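PDB 5MYP: aldehyde dehydrogenase from Trypanosoma brucei, which probably oxidises aldehydes to the corresponding carboxylic acids with NAD+ as electron acceptor. Local coordinates for residues A[278-283]-A[334-339]; A[320-325]-A[338-343]; A[394-399]-A[420-425]. All coordinates share one frame; numbering follows the deposited sequence.

How the interactions relate
All three contacts belong to one mixed sheet and what packs on it. Interactions 1 and 2 have Gly-338 and Glu-339 in common and lie with centres 16 Å apart at its outer end: 334-339 receives helix 272-287, and the chain just beyond it, up to Glu-342, receives helix 319-328. Interaction 3 lies deeper, its centre 20 Å from that of interaction 1 and 27 Å from that of interaction 2, and touches neither. It is the one near the predicted active site: the side chain of Ala-394 is about 8 Å from that of Cys-259, and that of His-425 about 9 Å from that of Glu-223. Interactions 1 and 2 lie away from both residues.

Interaction 1. Residues A[278-283]-A[334-339]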
ATOM      1  N   ALA A 278      31.196  29.075   1.159  1.00 18.51           N
ATOM      2  CA  ALA A 278      31.205  28.195  -0.015  1.00 18.53           C
ATOM      3  C   ALA A 278      29.871  28.220  -0.766  1.00 18.16           C
ATOM      4  O   ALA A 278      29.853  28.253  -1.997  1.00 18.08           O
ATOM      5  CB  ALA A 278      31.565  26.770   0.382  1.00 18.62           C
ATOM      6  N   LEU A 279      28.762  28.207  -0.027  1.00 18.24           N
ATOM      7  CA  LEU A 279      27.421  28.350  -0.625  1.00 18.24           C
ATOM      8  C   LEU A 279      27.262  29.678  -1.370  1.00 18.21           C
ATOM      9  O   LEU A 279      26.678  29.715  -2.455  1.00 17.90           O
ATOM     10  CB  LEU A 279      26.321  28.202   0.439  1.00 18.37           C
ATOM     11  CG  LEU A 279      26.079  26.786   0.986  1.00 18.57           C
ATOM     12  CD1 LEU A 279      25.233  26.817   2.251  1.00 18.64           C
ATOM     13  CD2 LEU A 279      25.423  25.902  -0.064  1.00 18.76           C
ATOM     14  N   ALA A 280      27.788  30.755  -0.786  1.00 18.41           N
ATOM     15  CA  ALA A 280      27.779  32.077  -1.427  1.00 18.72           C
ATOM     16  C   ALA A 280      28.542  32.064  -2.750  1.00 18.97           C
ATOM     17  O   ALA A 280      28.054  32.590  -3.746  1.00 19.05           O
ATOM     18  CB  ALA A 280      28.357  33.140  -0.499  1.00 18.88           C
ATOM     19  N   GLU A 281      29.724  31.450  -2.756  1.00 19.34           N
ATOM     20  CA  GLU A 281      30.524  31.331  -3.981  1.00 19.77           C
ATOM     21  C   GLU A 281      29.827  30.491  -5.046  1.00 18.96           C
ATOM     22  O   GLU A 281      29.812  30.877  -6.216  1.00 18.47           O
ATOM     23  CB  GLU A 281      31.924  30.762  -3.690  1.00 20.86           C
ATOM     24  CG  GLU A 281      32.836  31.693  -2.897  1.00 22.35           C
ATOM     25  CD  GLU A 281      32.993  33.066  -3.537  1.00 23.78           C
ATOM     26  OE1 GLU A 281      33.282  33.129  -4.754  1.00 25.58           O
ATOM     27  OE2 GLU A 281      32.817  34.083  -2.828  1.00 25.19           O
ATOM     28  N   ALA A 282      29.247  29.360  -4.638  1.00 18.35           N
ATOM     29  CA  ALA A 282      28.476  28.508  -5.549  1.00 17.91           C
ATOM     30  C   ALA A 282      27.299  29.260  -6.181  1.00 17.78           C
ATOM     31  O   ALA A 282      27.057  29.137  -7.385  1.00 17.50           O
ATOM     32  CB  ALA A 282      27.979  27.264  -4.824  1.00 17.86           C
ATOM     33  N   ARG A 283      26.589  30.043  -5.367  1.00 17.76           N
ATOM     34  CA  ARG A 283      25.450  30.841  -5.838  1.00 18.07           C
ATOM     35  C   ARG A 283      25.851  31.854  -6.916  1.00 18.93           C
ATOM     36  O   ARG A 283      25.173  31.965  -7.943  1.00 18.63           O
ATOM     37  CB  ARG A 283      24.781  31.573  -4.672  1.00 17.49           C
ATOM     38  CG  ARG A 283      23.422  32.168  -4.999  1.00 17.33           C
ATOM     39  CD  ARG A 283      22.880  32.978  -3.831  1.00 17.20           C
ATOM     40  NE  ARG A 283      23.495  34.311  -3.756  1.00 16.80           N
ATOM     41  CZ  ARG A 283      22.849  35.481  -3.699  1.00 16.66           C
ATOM     42  NH1 ARG A 283      23.554  36.609  -3.651  1.00 16.63           N
ATOM     43  NH2 ARG A 283      21.519  35.555  -3.672  1.00 16.45           N
ATOM     44  N   VAL A 334      19.783  37.361   7.384  1.00 21.34           N
ATOM     45  CA  VAL A 334      20.127  37.148   5.974  1.00 20.96           C
ATOM     46  C   VAL A 334      21.650  37.214   5.853  1.00 20.17           C
ATOM     47  O   VAL A 334      22.228  38.299   5.796  1.00 19.86           O
ATOM     48  CB  VAL A 334      19.452  38.181   5.037  1.00 21.07           C
ATOM     49  CG1 VAL A 334      19.943  38.018   3.599  1.00 21.35           C
ATOM     50  CG2 VAL A 334      17.937  38.043   5.095  1.00 21.26           C
ATOM     51  N   ALA A 335      22.287  36.042   5.859  1.00 19.43           N
ATOM     52  CA  ALA A 335      23.742  35.934   5.736  1.00 19.14           C
ATOM     53  C   ALA A 335      24.194  36.079   4.285  1.00 18.92           C
ATOM     54  O   ALA A 335      25.225  36.699   4.016  1.00 18.64           O
ATOM     55  CB  ALA A 335      24.227  34.607   6.304  1.00 19.19           C
ATOM     56  N   VAL A 336      23.439  35.478   3.364  1.00 18.24           N
ATOM     57  CA  VAL A 336      23.711  35.561   1.926  1.00 18.21           C
ATOM     58  C   VAL A 336      22.401  35.821   1.185  1.00 17.81           C
ATOM     59  O   VAL A 336      21.391  35.178   1.464  1.00 17.55           O
ATOM     60  CB  VAL A 336      24.349  34.258   1.386  1.00 18.41           C
ATOM     61  CG1 VAL A 336      24.613  34.348  -0.118  1.00 18.72           C
ATOM     62  CG2 VAL A 336      25.643  33.945   2.127  1.00 18.62           C
ATOM     63  N   GLY A 337      22.424  36.778   0.264  1.00 17.66           N
ATOM     64  CA  GLY A 337      21.326  36.989  -0.675  1.00 17.84           C
ATOM     65  C   GLY A 337      20.209  37.893  -0.182  1.00 18.11           C
ATOM     66  O   GLY A 337      20.463  38.998   0.289  1.00 18.03           O
ATOM     67  N   GLY A 338      18.969  37.422  -0.305  1.00 18.22           N
ATOM     68  CA  GLY A 338      17.787  38.199   0.072  1.00 18.49           C
ATOM     69  C   GLY A 338      17.259  39.122  -1.015  1.00 18.95           C
ATOM     70  O   GLY A 338      16.326  39.887  -0.770  1.00 19.30           O
ATOM     71  N   GLU A 339      17.811  39.023  -2.224  1.00 19.09           N
ATOM     72  CA  GLU A 339      17.415  39.890  -3.333  1.00 19.30           C
ATOM     73  C   GLU A 339      16.120  39.355  -3.933  1.00 19.59           C
ATOM     74  O   GLU A 339      15.964  38.134  -4.086  1.00 19.10           O
ATOM     75  CB  GLU A 339      18.493  39.952  -4.422  1.00 19.22           C
ATOM     76  CG  GLU A 339      19.907  40.253  -3.922  1.00 19.28           C
ATOM     77  CD  GLU A 339      20.731  39.009  -3.628  1.00 19.17           C
ATOM     78  OE1 GLU A 339      20.136  37.933  -3.393  1.00 18.51           O
ATOM     79  OE2 GLU A 339      21.977  39.095  -3.631  1.00 19.18           O
TER
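Arg-283 NH2 is gripped by two acceptors: OE1 of Glu-339, at 2.8 Å, and the backbone O of Pro-349 on strand 346-353. The bond to the carboxylate is half of a salt bridge in which the arginine meets Glu-339 end-on, since Arg-283 NH1 also reaches Glu-339 OE2 at 2.9 Å. Both N-H groups point almost straight at their oxygens (173° each). The guanidinium and carboxylate are tilted by only 15°, so the two flat groups share nearly one plane, and each oxygen is met on its syn side. This two-pronged geometry fixes the rotation of both groups and would be expected to keep both charged.

Arg-283 gets there with CG anti to its backbone N (chi1 -167°) and a bend at chi3, and its chain slides past Val-336 in the opposite direction. Val-336 CG1 and Gly-337 CA lie over one face of the guanidinium. Glycine suits this place: the bare CA of Gly-337 can lie 3.3 Å from Arg-283 NH2, and its positive phi is one that glycine adopts easily. One turn back, Ala-280 CB rests on Val-336 CG2 at 3.9 Å; the small alanine lets the helix come close to the strand, the CA atoms of Ala-280 and Val-336 being 6.3 Å apart. Leu-292, on helix 289-296, packs against the arginine, while Leu-295 and Lys-296 of that helix touch Glu-339.

Ala-335 and Val-336 both pair with Ile-351, which makes a classic beta bulge just before the glycine pair turns the chain to Glu-339. The whole is alpha/beta packing in the aldehyde dehydrogenase fold: helix 272-287 lies against an outer antiparallel strand pair and is tied by a bidentate salt bridge to the loop that follows the bulged strand.

Interaction 2. Residues A[320-325]-A[338-343]. Unlike the reference sequence in segment 320-325: Gln-323 (reference His).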
ATOM      1  N   SER A 320       1.118  35.005  -3.714  1.00 24.50           N
ATOM      2  CA  SER A 320       0.900  34.489  -2.356  1.00 24.80           C
ATOM      3  C   SER A 320       2.114  33.727  -1.819  1.00 24.28           C
ATOM      4  O   SER A 320       2.559  33.970  -0.698  1.00 23.85           O
ATOM      5  CB  SER A 320      -0.326  33.577  -2.332  1.00 25.59           C
ATOM      6  OG  SER A 320      -1.467  34.272  -2.808  1.00 26.80           O
ATOM      7  N   HIS A 321       2.642  32.817  -2.635  1.00 24.14           N
ATOM      8  CA  HIS A 321       3.857  32.071  -2.287  1.00 24.11           C
ATOM      9  C   HIS A 321       5.085  32.988  -2.181  1.00 22.92           C
ATOM     10  O   HIS A 321       5.934  32.784  -1.315  1.00 22.15           O
ATOM     11  CB  HIS A 321       4.110  30.933  -3.288  1.00 25.35           C
ATOM     12  CG  HIS A 321       3.218  29.742  -3.089  1.00 26.82           C
ATOM     13  ND1 HIS A 321       3.706  28.456  -2.986  1.00 27.72           N
ATOM     14  CD2 HIS A 321       1.872  29.643  -2.959  1.00 27.48           C
ATOM     15  CE1 HIS A 321       2.700  27.616  -2.812  1.00 28.01           C
ATOM     16  NE2 HIS A 321       1.577  28.311  -2.789  1.00 27.81           N
ATOM     17  N   PHE A 322       5.164  33.996  -3.055  1.00 21.91           N
ATOM     18  CA  PHE A 322       6.232  35.000  -3.002  1.00 21.20           C
ATOM     19  C   PHE A 322       6.259  35.731  -1.650  1.00 21.22           C
ATOM     20  O   PHE A 322       7.310  35.810  -1.015  1.00 20.11           O
ATOM     21  CB  PHE A 322       6.090  36.009  -4.153  1.00 20.92           C
ATOM     22  CG  PHE A 322       7.126  37.096  -4.143  1.00 20.67           C
ATOM     23  CD1 PHE A 322       6.925  38.266  -3.412  1.00 20.61           C
ATOM     24  CD2 PHE A 322       8.302  36.958  -4.868  1.00 20.56           C
ATOM     25  CE1 PHE A 322       7.879  39.268  -3.394  1.00 20.63           C
ATOM     26  CE2 PHE A 322       9.261  37.959  -4.856  1.00 20.67           C
ATOM     27  CZ  PHE A 322       9.051  39.114  -4.116  1.00 20.45           C
ATOM     28  N   GLN A 323       5.108  36.253  -1.228  0.50 21.25           N
ATOM     29  CA  GLN A 323       4.999  36.987   0.040  0.50 21.57           C
ATOM     30  C   GLN A 323       5.333  36.109   1.250  0.50 21.65           C
ATOM     31  O   GLN A 323       6.001  36.562   2.178  0.50 21.68           O
ATOM     32  CB  GLN A 323       3.598  37.594   0.199  0.50 21.72           C
ATOM     33  CG  GLN A 323       3.279  38.681  -0.820  0.50 21.88           C
ATOM     34  CD  GLN A 323       1.788  38.931  -0.985  0.50 22.00           C
ATOM     35  OE1 GLN A 323       1.013  38.803  -0.037  0.50 21.89           O
ATOM     36  NE2 GLN A 323       1.383  39.301  -2.194  0.50 21.91           N
ATOM     37  N   ARG A 324       4.871  34.859   1.227  1.00 21.92           N
ATOM     38  CA  ARG A 324       5.191  33.867   2.272  1.00 22.30           C
ATOM     39  C   ARG A 324       6.704  33.641   2.418  1.00 21.86           C
ATOM     40  O   ARG A 324       7.226  33.608   3.531  1.00 21.06           O
ATOM     41  CB  ARG A 324       4.485  32.540   1.952  1.00 22.94           C
ATOM     42  CG  ARG A 324       4.758  31.384   2.906  1.00 23.81           C
ATOM     43  CD  ARG A 324       3.928  30.168   2.520  1.00 24.46           C
ATOM     44  NE  ARG A 324       4.339  28.958   3.234  1.00 25.37           N
ATOM     45  CZ  ARG A 324       5.361  28.156   2.906  1.00 26.21           C
ATOM     46  NH1 ARG A 324       6.144  28.402   1.850  1.00 26.33           N
ATOM     47  NH2 ARG A 324       5.609  27.087   3.658  1.00 26.59           N
ATOM     48  N   LEU A 325       7.393  33.502   1.285  1.00 21.89           N
ATOM     49  CA  LEU A 325       8.845  33.306   1.275  1.00 21.86           C
ATOM     50  C   LEU A 325       9.603  34.552   1.734  1.00 22.44           C
ATOM     51  O   LEU A 325      10.591  34.441   2.460  1.00 22.34           O
ATOM     52  CB  LEU A 325       9.325  32.868  -0.114  1.00 21.57           C
ATOM     53  CG  LEU A 325       8.861  31.465  -0.532  1.00 21.14           C
ATOM     54  CD1 LEU A 325       8.963  31.278  -2.038  1.00 21.11           C
ATOM     55  CD2 LEU A 325       9.647  30.385   0.198  1.00 20.82           C
ATOM     56  N   GLY A 338      18.969  37.422  -0.305  1.00 18.22           N
ATOM     57  CA  GLY A 338      17.787  38.199   0.072  1.00 18.49           C
ATOM     58  C   GLY A 338      17.259  39.122  -1.015  1.00 18.95           C
ATOM     59  O   GLY A 338      16.326  39.887  -0.770  1.00 19.30           O
ATOM     60  N   GLU A 339      17.811  39.023  -2.224  1.00 19.09           N
ATOM     61  CA  GLU A 339      17.415  39.890  -3.333  1.00 19.30           C
ATOM     62  C   GLU A 339      16.120  39.355  -3.933  1.00 19.59           C
ATOM     63  O   GLU A 339      15.964  38.134  -4.086  1.00 19.10           O
ATOM     64  CB  GLU A 339      18.493  39.952  -4.422  1.00 19.22           C
ATOM     65  CG  GLU A 339      19.907  40.253  -3.922  1.00 19.28           C
ATOM     66  CD  GLU A 339      20.731  39.009  -3.628  1.00 19.17           C
ATOM     67  OE1 GLU A 339      20.136  37.933  -3.393  1.00 18.51           O
ATOM     68  OE2 GLU A 339      21.977  39.095  -3.631  1.00 19.18           O
ATOM     69  N   ALA A 340      15.197  40.260  -4.261  1.00 19.88           N
ATOM     70  CA  ALA A 340      13.900  39.866  -4.806  1.00 20.22           C
ATOM     71  C   ALA A 340      13.256  40.942  -5.674  1.00 20.42           C
ATOM     72  O   ALA A 340      13.588  42.121  -5.568  1.00 20.26           O
ATOM     73  CB  ALA A 340      12.958  39.481  -3.678  1.00 20.37           C
ATOM     74  N   ASP A 341      12.353  40.502  -6.550  1.00 20.63           N
ATOM     75  CA  ASP A 341      11.525  41.387  -7.372  1.00 20.89           C
ATOM     76  C   ASP A 341      10.115  40.804  -7.434  1.00 20.99           C
ATOM     77  O   ASP A 341       9.909  39.721  -7.997  1.00 20.20           O
ATOM     78  CB  ASP A 341      12.093  41.532  -8.787  1.00 21.07           C
ATOM     79  CG  ASP A 341      11.265  42.464  -9.653  1.00 21.62           C
ATOM     80  OD1 ASP A 341      11.313  43.693  -9.430  1.00 21.73           O
ATOM     81  OD2 ASP A 341      10.555  41.965 -10.550  1.00 22.11           O
ATOM     82  N   GLU A 342       9.153  41.530  -6.864  1.00 21.41           N
ATOM     83  CA  GLU A 342       7.774  41.055  -6.739  1.00 22.09           C
ATOM     84  C   GLU A 342       7.047  40.932  -8.074  1.00 21.74           C
ATOM     85  O   GLU A 342       6.351  39.943  -8.303  1.00 21.41           O
ATOM     86  CB  GLU A 342       6.983  41.977  -5.803  1.00 23.05           C
ATOM     87  CG  GLU A 342       5.564  41.499  -5.508  1.00 24.03           C
ATOM     88  CD  GLU A 342       4.944  42.138  -4.277  1.00 25.03           C
ATOM     89  OE1 GLU A 342       5.597  42.979  -3.621  1.00 26.03           O
ATOM     90  OE2 GLU A 342       3.791  41.784  -3.965  1.00 26.61           O
ATOM     91  N   ALA A 343       7.213  41.923  -8.948  1.00 21.50           N
ATOM     92  CA  ALA A 343       6.519  41.952 -10.246  1.00 21.40           C
ATOM     93  C   ALA A 343       6.804  40.718 -11.107  1.00 21.21           C
ATOM     94  O   ALA A 343       5.899  40.192 -11.751  1.00 21.32           O
ATOM     95  CB  ALA A 343       6.882  43.218 -11.013  1.00 21.43           C
TER
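Phe-322 has CG anti to the backbone N, beside the carbonyl carbon (chi1 178°), and Glu-342 has its own CG likewise anti to N (chi1 -175°); the phenylalanine ring meets the glutamate, and the two side chains cross at about a right angle. This is helix-on-sheet packing in the aldehyde dehydrogenase fold: helix 319-328 lies beside the short strand 340-341, which pairs antiparallel with strand 346-353. Phenylalanine suits the place because its far end can meet backbone and methylene groups together. Glu-342 CA sits over one ring face, 4.0 Å from the centroid and 29° off the normal, a CH-pi contact. The CB of Glu-342 lies 3.7 Å from Phe-322 CE1, so the aliphatic stem of the glutamate packs on the ring. Ala-340, with only a methyl, brings CB to 3.9 Å from Phe-322 CZ. Leu-345 and Ile-347 also touch the phenylalanine and extend the apolar patch. Asp-341 points its CB away from the helix, and its OD2 bonds to Thr-344 OG1. The backbone of the same aspartate does meet the ring, Phe-322 CE2 lying 3.7 Å from Asp-341 O.

Interaction 3. Residues A[394-399]-A[420-425]; sequences ALYVFS and NDVVVH
Tyr-396 and Val-422 form the centre of the contact, Val-422 CG1 lying over one ring face 3.8 Å from the centroid in a CH-pi contact. Here strand 395-398 of the aldehyde dehydrogenase fold, in the sheet that also holds strand 229-232, meets the loop that leaves its parallel neighbour, strand 417-419. Phe-398 turns its ring edge to the same methyl, and Asn-420 N lies over its face. Asp-421 O, 3.3 Å from Tyr-396 CD1, is buried here without any hydrogen-bonding partner in the model. Tyrosine adds a hydroxyl that reaches the loop: Val-423 N gives Tyr-396 OH a weak bond of 3.1 Å, and the same hydroxyl is also bonded to Ile-260 O, in the residue next to the predicted catalytic Cys-259.

Asn-420 holds the end of the strand with backbone and side chain together. Its N donates to Val-397 O (2.8 Å), while its amide takes the N-H of Ser-399 on OD1 at 2.9 Å, in the carbonyl plane, and gives ND2 to Ser-399 O (3.2 Å). Asparagine suits this place by offering both an acceptor and a donor. Farther out, Arg-462 and Arg-473 of the second subunit form salt bridges with Asp-421, and Arg-462 O of that subunit accepts a bond from Asn-420 ND2. Within the loop, Asp-421 OD1 uses its anti lone pair to accept Val-422 N at 2.8 Å.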
ATOM      1  N   ALA A 394      13.111  13.304   1.545  1.00 13.09           N
ATOM      2  CA  ALA A 394      14.540  13.032   1.408  1.00 13.26           C
ATOM      3  C   ALA A 394      15.297  13.485   2.651  1.00 13.34           C
ATOM      4  O   ALA A 394      14.850  14.368   3.375  1.00 13.30           O
ATOM      5  CB  ALA A 394      15.088  13.724   0.169  1.00 13.09           C
ATOM      6  N   LEU A 395      16.430  12.841   2.900  1.00 13.69           N
ATOM      7  CA  LEU A 395      17.371  13.253   3.935  1.00 14.12           C
ATOM      8  C   LEU A 395      18.762  13.157   3.332  1.00 14.07           C
ATOM      9  O   LEU A 395      19.104  12.150   2.711  1.00 13.95           O
ATOM     10  CB  LEU A 395      17.246  12.355   5.168  1.00 14.68           C
ATOM     11  CG  LEU A 395      18.184  12.636   6.354  1.00 15.16           C
ATOM     12  CD1 LEU A 395      17.497  12.341   7.680  1.00 15.38           C
ATOM     13  CD2 LEU A 395      19.487  11.856   6.257  1.00 15.41           C
ATOM     14  N   TYR A 396      19.562  14.199   3.524  1.00 13.94           N
ATOM     15  CA  TYR A 396      20.874  14.299   2.903  1.00 13.94           C
ATOM     16  C   TYR A 396      21.952  14.410   3.974  1.00 14.25           C
ATOM     17  O   TYR A 396      21.793  15.163   4.933  1.00 14.27           O
ATOM     18  CB  TYR A 396      20.907  15.513   1.975  1.00 13.74           C
ATOM     19  CG  TYR A 396      19.823  15.494   0.917  1.00 13.53           C
ATOM     20  CD1 TYR A 396      19.703  14.415   0.049  1.00 13.44           C
ATOM     21  CD2 TYR A 396      18.925  16.557   0.774  1.00 13.39           C
ATOM     22  CE1 TYR A 396      18.715  14.380  -0.924  1.00 13.46           C
ATOM     23  CE2 TYR A 396      17.939  16.536  -0.201  1.00 13.40           C
ATOM     24  CZ  TYR A 396      17.840  15.443  -1.049  1.00 13.46           C
ATOM     25  OH  TYR A 396      16.882  15.408  -2.036  1.00 13.59           O
ATOM     26  N   VAL A 397      23.035  13.648   3.815  1.00 14.73           N
ATOM     27  CA  VAL A 397      24.155  13.654   4.760  1.00 15.14           C
ATOM     28  C   VAL A 397      25.458  13.829   3.988  1.00 15.56           C
ATOM     29  O   VAL A 397      25.779  13.011   3.129  1.00 15.14           O
ATOM     30  CB  VAL A 397      24.232  12.341   5.576  1.00 15.39           C
ATOM     31  CG1 VAL A 397      25.363  12.408   6.607  1.00 15.44           C
ATOM     32  CG2 VAL A 397      22.897  12.055   6.250  1.00 15.59           C
ATOM     33  N   PHE A 398      26.192  14.897   4.287  1.00 15.81           N
ATOM     34  CA  PHE A 398      27.525  15.105   3.731  1.00 16.19           C
ATOM     35  C   PHE A 398      28.551  14.736   4.795  1.00 16.85           C
ATOM     36  O   PHE A 398      28.608  15.370   5.850  1.00 17.45           O
ATOM     37  CB  PHE A 398      27.707  16.546   3.256  1.00 15.93           C
ATOM     38  CG  PHE A 398      26.969  16.855   1.985  1.00 15.55           C
ATOM     39  CD1 PHE A 398      25.625  17.206   2.018  1.00 15.43           C
ATOM     40  CD2 PHE A 398      27.613  16.793   0.754  1.00 15.34           C
ATOM     41  CE1 PHE A 398      24.935  17.489   0.846  1.00 15.38           C
ATOM     42  CE2 PHE A 398      26.931  17.073  -0.421  1.00 15.52           C
ATOM     43  CZ  PHE A 398      25.588  17.424  -0.375  1.00 15.28           C
ATOM     44  N   SER A 399      29.333  13.691   4.521  1.00 17.69           N
ATOM     45  CA  SER A 399      30.312  13.161   5.469  1.00 18.23           C
ATOM     46  C   SER A 399      31.257  12.163   4.790  1.00 19.04           C
ATOM     47  O   SER A 399      30.871  11.480   3.836  1.00 18.61           O
ATOM     48  CB  SER A 399      29.601  12.485   6.652  1.00 18.46           C
ATOM     49  OG  SER A 399      30.514  11.832   7.519  1.00 18.63           O
ATOM     50  N   ASN A 420      26.322  12.514   0.466  1.00 15.08           N
ATOM     51  CA  ASN A 420      27.199  13.394  -0.328  1.00 15.38           C
ATOM     52  C   ASN A 420      26.594  13.943  -1.621  1.00 15.69           C
ATOM     53  O   ASN A 420      27.321  14.336  -2.529  1.00 16.05           O
ATOM     54  CB  ASN A 420      28.571  12.739  -0.588  1.00 15.30           C
ATOM     55  CG  ASN A 420      29.325  12.440   0.691  1.00 15.26           C
ATOM     56  OD1 ASN A 420      29.240  13.187   1.662  1.00 15.65           O
ATOM     57  ND2 ASN A 420      30.080  11.352   0.696  1.00 15.19           N
ATOM     58  N   ASP A 421      25.268  14.010  -1.695  1.00 15.97           N
ATOM     59  CA  ASP A 421      24.592  14.697  -2.797  1.00 16.13           C
ATOM     60  C   ASP A 421      23.141  14.981  -2.419  1.00 16.08           C
ATOM     61  O   ASP A 421      22.681  14.569  -1.352  1.00 16.03           O
ATOM     62  CB  ASP A 421      24.660  13.859  -4.092  1.00 16.25           C
ATOM     63  CG  ASP A 421      24.860  14.712  -5.343  1.00 16.37           C
ATOM     64  OD1 ASP A 421      24.309  15.833  -5.418  1.00 16.45           O
ATOM     65  OD2 ASP A 421      25.570  14.260  -6.265  1.00 16.37           O
ATOM     66  N   VAL A 422      22.443  15.700  -3.293  1.00 16.35           N
ATOM     67  CA  VAL A 422      21.018  16.003  -3.124  1.00 16.54           C
ATOM     68  C   VAL A 422      20.276  15.750  -4.440  1.00 16.65           C
ATOM     69  O   VAL A 422      20.881  15.825  -5.511  1.00 16.73           O
ATOM     70  CB  VAL A 422      20.790  17.462  -2.649  1.00 16.53           C
ATOM     71  CG1 VAL A 422      21.552  17.736  -1.355  1.00 16.62           C
ATOM     72  CG2 VAL A 422      21.189  18.477  -3.718  1.00 16.68           C
ATOM     73  N   VAL A 423      18.994  15.390  -4.351  1.00 16.54           N
ATOM     74  CA  VAL A 423      18.050  15.356  -5.493  1.00 16.86           C
ATOM     75  C   VAL A 423      18.269  14.216  -6.512  1.00 17.04           C
ATOM     76  O   VAL A 423      17.296  13.624  -6.982  1.00 16.72           O
ATOM     77  CB  VAL A 423      17.957  16.738  -6.207  1.00 16.89           C
ATOM     78  CG1 VAL A 423      16.972  16.709  -7.370  1.00 16.91           C
ATOM     79  CG2 VAL A 423      17.555  17.819  -5.210  1.00 16.90           C
ATOM     80  N   VAL A 424      19.526  13.898  -6.824  1.00 17.53           N
ATOM     81  CA  VAL A 424      19.872  12.987  -7.941  1.00 17.84           C
ATOM     82  C   VAL A 424      19.317  11.557  -7.842  1.00 17.84           C
ATOM     83  O   VAL A 424      19.170  10.877  -8.866  1.00 18.02           O
ATOM     84  CB  VAL A 424      21.404  12.915  -8.188  1.00 18.03           C
ATOM     85  CG1 VAL A 424      21.934  14.270  -8.648  1.00 18.11           C
ATOM     86  CG2 VAL A 424      22.166  12.401  -6.964  1.00 18.01           C
ATOM     87  N   HIS A 425      19.026  11.105  -6.621  1.00 17.66           N
ATOM     88  CA  HIS A 425      18.401   9.790  -6.399  1.00 17.63           C
ATOM     89  C   HIS A 425      17.048   9.607  -7.094  1.00 18.16           C
ATOM     90  O   HIS A 425      16.676   8.480  -7.404  1.00 18.06           O
ATOM     91  CB  HIS A 425      18.250   9.498  -4.895  1.00 17.21           C
ATOM     92  CG  HIS A 425      17.217  10.340  -4.208  1.00 16.69           C
ATOM     93  ND1 HIS A 425      17.351  11.702  -4.051  1.00 16.62           N
ATOM     94  CD2 HIS A 425      16.041  10.008  -3.623  1.00 16.27           C
ATOM     95  CE1 HIS A 425      16.297  12.175  -3.408  1.00 16.39           C
ATOM     96  NE2 HIS A 425      15.485  11.167  -3.142  1.00 16.03           N
TER